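Local coordinates for protein lipase (Acinetobacter baumannii, PDB 4OPM) that probably hydrolyses ester bonds of lipids, as a putative triacylglycerol lipase with an alpha/beta hydrolase fold, at residues 27-39 against 76-90. Sequence-based numbering, arbitrary orientation.
Sequences LKVGDITWSYSEG and PDLPGSGETIVSQDF
Ser35 and Thr84 meet through a side-chain hydroxyl. The backbone N of Ser35 gives an almost straight hydrogen bond to Thr84 OG1 (2.9 Å, 175° at the hydrogen). That hydroxyl donates in turn to Asp77 O, from above the carbonyl plane (OG1 to O 2.6 Å). Two bonds grip OG1: one from strand 32-39, one tying the returning loop to its own start. Thr84 turns OG1 beside its backbone N (chi1 -73°), which sends CG2 the other way, against Ile32 CG2. Asp77 N donates to Ser35 O at 2.8 Å. Ser35 OG lies 3.1 Å from Asp77 OD2, a probable hydrogen bond. The same OD2 takes Glu83 N from above the carboxylate plane and pairs with Arg57, which also binds Glu83 OE2.

In this alpha/beta hydrolase fold, strand 32-39 is antiparallel to strand 72-76, and Tyr36 faces Pro76 as a non-hydrogen-bonded pair. The loop towards helix 94-107 then doubles back along strand 32-39. Thr33 and Ile85 form a single antiparallel hydrogen-bonded pair, Thr33 N to Ile85 O and Ile85 N to Thr33 O, both 2.9 Å.

The Trp34 side chain starts away from the loop, but its six-membered ring comes back to it. CE3 lies 3.4 Å from Asp77 O and also touches Pro76 CB. CH2 reaches Pro79 CD, and Phe104 meets the indole from helix 94-107. Ile32 CG2 lies over one face of the indole, toward the rim near NE1. The other branch of Ile32 extends to Phe90, crossing it at about a right angle, with CD1 3.7 Å from CE1. Val86 CG1 packs beside Ile32 and stands over the centre of the Phe90 ring, 3.9 Å above its plane. A water links Asp31 O to Ser87 N.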
# COMPACT_ATOMS: atom_id res chain seq x y z
N LEU A 27 14.06 -5.67 -11.48
CA LEU A 27 14.68 -6.92 -11.06
C LEU A 27 13.84 -8.11 -11.52
O LEU A 27 12.65 -8.19 -11.20
CB LEU A 27 14.87 -6.94 -9.53
CG LEU A 27 15.59 -8.16 -8.92
CD1 LEU A 27 17.06 -8.23 -9.36
CD2 LEU A 27 15.51 -8.11 -7.41
N LYS A 28 14.45 -9.03 -12.29
CA LYS A 28 13.72 -10.22 -12.73
C LYS A 28 13.89 -11.29 -11.66
O LYS A 28 15.02 -11.61 -11.25
CB LYS A 28 14.17 -10.69 -14.12
CG LYS A 28 13.30 -11.84 -14.66
CD LYS A 28 13.77 -12.31 -16.03
CE LYS A 28 13.08 -13.59 -16.46
NZ LYS A 28 11.69 -13.36 -16.93
N VAL A 29 12.76 -11.77 -11.14
CA VAL A 29 12.68 -12.81 -10.10
C VAL A 29 11.71 -13.88 -10.62
O VAL A 29 10.51 -13.63 -10.70
CB VAL A 29 12.24 -12.23 -8.72
CG1 VAL A 29 12.34 -13.29 -7.62
CG2 VAL A 29 13.04 -10.98 -8.35
N GLY A 30 12.25 -15.03 -11.02
CA GLY A 30 11.45 -16.10 -11.61
C GLY A 30 10.76 -15.59 -12.86
O GLY A 30 11.42 -15.02 -13.74
N ASP A 31 9.43 -15.68 -12.90
CA ASP A 31 8.64 -15.24 -14.06
C ASP A 31 8.07 -13.81 -13.89
O ASP A 31 7.16 -13.43 -14.64
CB ASP A 31 7.52 -16.25 -14.36
CG ASP A 31 8.05 -17.59 -14.83
OD1 ASP A 31 8.90 -17.60 -15.75
OD2 ASP A 31 7.64 -18.62 -14.25
N ILE A 32 8.62 -13.02 -12.95
CA ILE A 32 8.15 -11.66 -12.71
C ILE A 32 9.29 -10.68 -12.90
O ILE A 32 10.36 -10.89 -12.32
CB ILE A 32 7.53 -11.48 -11.29
CG1 ILE A 32 6.42 -12.52 -10.97
CG2 ILE A 32 7.04 -10.02 -11.05
CD1 ILE A 32 6.03 -12.59 -9.49
N THR A 33 9.06 -9.60 -13.67
CA THR A 33 10.02 -8.51 -13.77
C THR A 33 9.47 -7.40 -12.88
O THR A 33 8.51 -6.72 -13.24
CB THR A 33 10.29 -8.07 -15.21
OG1 THR A 33 10.76 -9.20 -15.93
CG2 THR A 33 11.36 -6.97 -15.28
N TRP A 34 10.06 -7.26 -11.69
CA TRP A 34 9.63 -6.26 -10.73
C TRP A 34 10.14 -4.88 -11.08
O TRP A 34 11.33 -4.71 -11.35
CB TRP A 34 10.12 -6.62 -9.32
CG TRP A 34 9.43 -7.81 -8.71
CD1 TRP A 34 9.78 -9.12 -8.84
CD2 TRP A 34 8.31 -7.79 -7.82
NE1 TRP A 34 8.95 -9.92 -8.09
CE2 TRP A 34 8.02 -9.13 -7.47
CE3 TRP A 34 7.51 -6.75 -7.28
CZ2 TRP A 34 6.97 -9.47 -6.60
CZ3 TRP A 34 6.47 -7.09 -6.41
CH2 TRP A 34 6.20 -8.43 -6.10
N SER A 35 9.24 -3.90 -11.03
CA SER A 35 9.57 -2.48 -11.11
C SER A 35 9.51 -1.97 -9.67
O SER A 35 8.55 -2.31 -8.96
CB SER A 35 8.59 -1.73 -12.01
OG SER A 35 8.73 -0.33 -11.85
N TYR A 36 10.51 -1.22 -9.22
CA TYR A 36 10.49 -0.71 -7.85
C TYR A 36 11.29 0.57 -7.73
O TYR A 36 12.18 0.83 -8.54
CB TYR A 36 10.99 -1.74 -6.82
CG TYR A 36 12.44 -2.15 -6.94
CD1 TYR A 36 12.84 -3.09 -7.89
CD2 TYR A 36 13.40 -1.70 -6.03
CE1 TYR A 36 14.17 -3.52 -7.98
CE2 TYR A 36 14.73 -2.11 -6.11
CZ TYR A 36 15.11 -3.02 -7.08
OH TYR A 36 16.41 -3.46 -7.18
N SER A 37 10.93 1.38 -6.72
CA SER A 37 11.66 2.59 -6.37
C SER A 37 12.59 2.26 -5.23
O SER A 37 12.26 1.43 -4.37
CB SER A 37 10.70 3.70 -5.94
OG SER A 37 9.84 4.06 -7.00
N GLU A 38 13.77 2.88 -5.23
CA GLU A 38 14.74 2.68 -4.17
C GLU A 38 15.39 4.00 -3.82
O GLU A 38 15.76 4.76 -4.72
CB GLU A 38 15.79 1.64 -4.58
CG GLU A 38 16.86 1.40 -3.52
CD GLU A 38 17.87 0.31 -3.82
OE1 GLU A 38 17.90 -0.18 -4.97
OE2 GLU A 38 18.66 -0.03 -2.91
N GLY A 39 15.52 4.26 -2.53
CA GLY A 39 16.17 5.47 -2.02
C GLY A 39 16.87 5.26 -0.70
O GLY A 39 16.66 4.25 -0.02
N PRO A 76 7.98 -1.49 -4.18
CA PRO A 76 7.69 -2.21 -5.42
C PRO A 76 6.34 -1.88 -6.02
O PRO A 76 5.37 -1.56 -5.32
CB PRO A 76 7.71 -3.68 -4.98
CG PRO A 76 7.30 -3.65 -3.53
CD PRO A 76 7.77 -2.33 -2.98
N ASP A 77 6.26 -2.01 -7.35
CA ASP A 77 5.02 -2.06 -8.08
C ASP A 77 4.55 -3.50 -7.98
O ASP A 77 5.26 -4.41 -8.44
CB ASP A 77 5.19 -1.67 -9.56
CG ASP A 77 5.21 -0.19 -9.85
OD1 ASP A 77 4.47 0.57 -9.16
OD2 ASP A 77 5.84 0.20 -10.84
N LEU A 78 3.42 -3.75 -7.35
CA LEU A 78 2.95 -5.13 -7.26
C LEU A 78 2.46 -5.61 -8.61
O LEU A 78 2.03 -4.79 -9.43
CB LEU A 78 1.78 -5.23 -6.23
CG LEU A 78 2.09 -4.90 -4.77
CD1 LEU A 78 0.80 -4.74 -3.96
CD2 LEU A 78 2.96 -5.98 -4.12
N PRO A 79 2.47 -6.94 -8.87
CA PRO A 79 1.83 -7.46 -10.09
C PRO A 79 0.44 -6.84 -10.31
O PRO A 79 -0.35 -6.73 -9.36
CB PRO A 79 1.69 -8.95 -9.78
CG PRO A 79 2.86 -9.24 -8.89
CD PRO A 79 2.92 -8.04 -7.99
N GLY A 80 0.19 -6.39 -11.53
CA GLY A 80 -1.05 -5.74 -11.92
C GLY A 80 -0.95 -4.23 -11.87
O GLY A 80 -1.87 -3.54 -12.32
N SER A 81 0.18 -3.70 -11.36
CA SER A 81 0.40 -2.27 -11.18
C SER A 81 1.70 -1.78 -11.81
O SER A 81 2.66 -2.53 -11.92
CB SER A 81 0.44 -1.92 -9.70
OG SER A 81 -0.83 -2.07 -9.11
N GLY A 82 1.72 -0.48 -12.11
CA GLY A 82 2.88 0.22 -12.63
C GLY A 82 3.57 -0.47 -13.78
O GLY A 82 2.92 -0.85 -14.76
N GLU A 83 4.90 -0.66 -13.66
CA GLU A 83 5.70 -1.26 -14.72
C GLU A 83 6.12 -2.71 -14.42
O GLU A 83 6.95 -3.25 -15.16
CB GLU A 83 6.94 -0.39 -15.02
CG GLU A 83 6.59 1.01 -15.49
CD GLU A 83 7.67 2.02 -15.16
OE1 GLU A 83 8.77 1.93 -15.77
OE2 GLU A 83 7.42 2.91 -14.32
N THR A 84 5.56 -3.34 -13.38
CA THR A 84 5.87 -4.74 -13.08
C THR A 84 5.21 -5.61 -14.15
O THR A 84 4.04 -5.38 -14.49
CB THR A 84 5.48 -5.10 -11.63
OG1 THR A 84 6.44 -4.47 -10.78
CG2 THR A 84 5.46 -6.61 -11.35
N ILE A 85 5.96 -6.59 -14.68
CA ILE A 85 5.50 -7.48 -15.75
C ILE A 85 5.38 -8.91 -15.22
O ILE A 85 6.29 -9.43 -14.57
CB ILE A 85 6.42 -7.42 -17.02
CG1 ILE A 85 6.64 -5.97 -17.51
CG2 ILE A 85 5.86 -8.30 -18.17
CD1 ILE A 85 7.94 -5.77 -18.30
N VAL A 86 4.23 -9.51 -15.48
CA VAL A 86 3.91 -10.89 -15.10
C VAL A 86 3.32 -11.61 -16.32
O VAL A 86 2.99 -10.97 -17.32
CB VAL A 86 2.96 -10.98 -13.87
CG1 VAL A 86 3.63 -10.42 -12.62
CG2 VAL A 86 1.63 -10.28 -14.14
N SER A 87 3.15 -12.93 -16.21
CA SER A 87 2.56 -13.73 -17.29
C SER A 87 1.07 -13.39 -17.48
O SER A 87 0.44 -12.80 -16.58
CB SER A 87 2.74 -15.21 -17.00
OG SER A 87 2.11 -15.55 -15.78
N GLN A 88 0.52 -13.75 -18.66
CA GLN A 88 -0.88 -13.48 -18.98
C GLN A 88 -1.84 -14.27 -18.07
O GLN A 88 -2.96 -13.79 -17.84
CB GLN A 88 -1.18 -13.79 -20.46
CG GLN A 88 -0.58 -12.77 -21.45
CD GLN A 88 -1.13 -11.37 -21.30
OE1 GLN A 88 -0.44 -10.45 -20.83
NE2 GLN A 88 -2.37 -11.15 -21.71
N ASP A 89 -1.38 -15.43 -17.52
CA ASP A 89 -2.17 -16.29 -16.64
C ASP A 89 -1.75 -16.18 -15.16
O ASP A 89 -2.02 -17.09 -14.36
CB ASP A 89 -2.04 -17.75 -17.12
CG ASP A 89 -0.66 -18.36 -16.90
OD1 ASP A 89 0.36 -17.66 -17.14
OD2 ASP A 89 -0.59 -19.52 -16.42
N PHE A 90 -1.11 -15.06 -14.77
CA PHE A 90 -0.63 -14.85 -13.41
C PHE A 90 -1.70 -15.03 -12.32
O PHE A 90 -2.87 -14.66 -12.51
CB PHE A 90 0.02 -13.47 -13.27
CG PHE A 90 0.75 -13.25 -11.97
CD1 PHE A 90 1.97 -13.90 -11.71
CD2 PHE A 90 0.22 -12.43 -10.98
CE1 PHE A 90 2.63 -13.72 -10.49
CE2 PHE A 90 0.88 -12.25 -9.75
CZ PHE A 90 2.08 -12.91 -9.51
O HOH W 1 4.49 -14.21 -14.11